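Local coordinates for formate-dependent phosphoribosylglycinamide formyltransferase (Mycobacterium tuberculosis H37Rv, PDB 6KHR), which belongs to the ATP-grasp superfamily of enzymes and carries the nucleotide-binding fold that gives the family its name, at residues Val71-Thr74 / Glu79-Thr82. Numbering follows the deposited sequence.
Sequences VVVT and EELT
The beta-alpha connection after strand 69-72, in the parallel sheet of the Rossmann-like N-terminal domain seen in many ATP-grasp enzymes, brings V73 and T74 against E80. Strand 69-72, at one edge of the sheet, runs out into a short loop, and the chain then enters helix 78-88, whose first turn comes against V73 and T74 just past the strand. The backbones come nearest where the CA atoms of V73 and L81 lie 6.6 Å apart. V73 points its side chain at the helix and is buried there, also touching V84 one turn further on and V55 of the neighbouring strand 51-56, while its backbone still bonds to D56. E80 is exposed: its chain bends at chi2 (-146°) and carries the carboxylate to V73 and T74. E80 OE1 accepts a weak hydrogen bond from T74 N, 3.4 Å long and far from straight, with 138° at the hydrogen. At the root of the same residue, E80 N is weakly bonded to D77 OD1. L81 packs on A104 and L105 of helix 102-109. Beside the weak bond, the methyl CG1 of V73 lies 3.3 Å from E80 OE1 and 3.9 Å from E80 O.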
ATOM      1  N   VAL A  71     -14.227  11.671  13.776  1.00 76.89           N
ATOM      2  CA  VAL A  71     -14.644  12.926  14.374  1.00 78.90           C
ATOM      3  C   VAL A  71     -15.101  13.850  13.259  1.00 77.99           C
ATOM      4  O   VAL A  71     -14.462  13.930  12.208  1.00 79.24           O
ATOM      5  CB  VAL A  71     -13.512  13.566  15.212  1.00 84.48           C
ATOM      6  CG1 VAL A  71     -13.912  14.955  15.678  1.00 82.49           C
ATOM      7  CG2 VAL A  71     -13.187  12.693  16.421  1.00 87.85           C
ATOM      8  N   VAL A  72     -16.218  14.526  13.492  1.00 76.69           N
ATOM      9  CA  VAL A  72     -16.770  15.513  12.577  1.00 74.21           C
ATOM     10  C   VAL A  72     -16.666  16.873  13.245  1.00 76.39           C
ATOM     11  O   VAL A  72     -17.234  17.088  14.321  1.00 77.93           O
ATOM     12  CB  VAL A  72     -18.228  15.194  12.226  1.00 75.90           C
ATOM     13  CG1 VAL A  72     -18.877  16.382  11.552  1.00 72.08           C
ATOM     14  CG2 VAL A  72     -18.294  13.960  11.338  1.00 72.79           C
ATOM     15  N   VAL A  73     -15.922  17.787  12.630  1.00 82.54           N
ATOM     16  CA  VAL A  73     -15.910  19.175  13.072  1.00 89.84           C
ATOM     17  C   VAL A  73     -15.655  20.051  11.865  1.00 94.58           C
ATOM     18  O   VAL A  73     -14.918  19.677  10.951  1.00106.84           O
ATOM     19  CB  VAL A  73     -14.844  19.467  14.153  1.00 91.93           C
ATOM     20  CG1 VAL A  73     -15.516  19.844  15.468  1.00 92.64           C
ATOM     21  CG2 VAL A  73     -13.897  18.299  14.308  1.00 95.60           C
ATOM     22  N   THR A  74     -16.262  21.230  11.865  1.00 86.38           N
ATOM     23  CA  THR A  74     -15.877  22.241  10.891  1.00 88.35           C
ATOM     24  C   THR A  74     -14.454  22.644  11.231  1.00 91.20           C
ATOM     25  O   THR A  74     -14.214  23.419  12.154  1.00 95.87           O
ATOM     26  CB  THR A  74     -16.826  23.429  10.928  1.00 88.92           C
ATOM     27  OG1 THR A  74     -18.177  22.948  10.898  1.00 94.33           O
ATOM     28  CG2 THR A  74     -16.588  24.333   9.725  1.00 78.44           C
ATOM     29  N   GLU A  79     -12.183  27.883  17.211  1.00 84.56           N
ATOM     30  CA  GLU A  79     -12.693  27.430  18.500  1.00 99.14           C
ATOM     31  C   GLU A  79     -13.064  25.956  18.452  1.00 98.68           C
ATOM     32  O   GLU A  79     -12.617  25.166  19.294  1.00102.95           O
ATOM     33  CB  GLU A  79     -13.911  28.266  18.901  1.00112.50           C
ATOM     34  CG  GLU A  79     -13.644  29.753  19.072  1.00127.82           C
ATOM     35  CD  GLU A  79     -13.209  30.115  20.484  1.00142.27           C
ATOM     36  OE1 GLU A  79     -12.690  29.222  21.186  1.00146.32           O
ATOM     37  OE2 GLU A  79     -13.391  31.284  20.896  1.00147.21           O
ATOM     38  N   GLU A  80     -13.884  25.572  17.467  1.00 94.76           N
ATOM     39  CA  GLU A  80     -14.397  24.206  17.388  1.00 91.39           C
ATOM     40  C   GLU A  80     -13.280  23.196  17.176  1.00 95.77           C
ATOM     41  O   GLU A  80     -13.302  22.106  17.758  1.00101.49           O
ATOM     42  CB  GLU A  80     -15.423  24.098  16.260  1.00104.37           C
ATOM     43  CG  GLU A  80     -16.863  24.018  16.739  1.00125.19           C
ATOM     44  CD  GLU A  80     -17.738  23.138  15.852  1.00144.97           C
ATOM     45  OE1 GLU A  80     -17.238  22.632  14.819  1.00154.48           O
ATOM     46  OE2 GLU A  80     -18.927  22.946  16.193  1.00147.98           O
ATOM     47  N   LEU A  81     -12.303  23.530  16.330  1.00 93.31           N
ATOM     48  CA  LEU A  81     -11.169  22.633  16.135  1.00 84.68           C
ATOM     49  C   LEU A  81     -10.344  22.506  17.406  1.00 71.24           C
ATOM     50  O   LEU A  81      -9.943  21.403  17.788  1.00 77.96           O
ATOM     51  CB  LEU A  81     -10.296  23.127  14.981  1.00 89.64           C
ATOM     52  CG  LEU A  81      -9.068  22.267  14.692  1.00 88.78           C
ATOM     53  CD1 LEU A  81      -9.506  20.877  14.248  1.00 79.41           C
ATOM     54  CD2 LEU A  81      -8.160  22.934  13.659  1.00 94.53           C
ATOM     55  N   THR A  82     -10.100  23.619  18.088  1.00 70.92           N
ATOM     56  CA  THR A  82      -9.174  23.593  19.215  1.00 80.99           C
ATOM     57  C   THR A  82      -9.747  22.803  20.384  1.00 87.68           C
ATOM     58  O   THR A  82      -9.008  22.105  21.089  1.00 85.40           O
ATOM     59  CB  THR A  82      -8.823  25.023  19.631  1.00 80.08           C
ATOM     60  OG1 THR A  82      -8.261  25.720  18.510  1.00 77.06           O
ATOM     61  CG2 THR A  82      -7.813  25.012  20.756  1.00 80.65           C
TER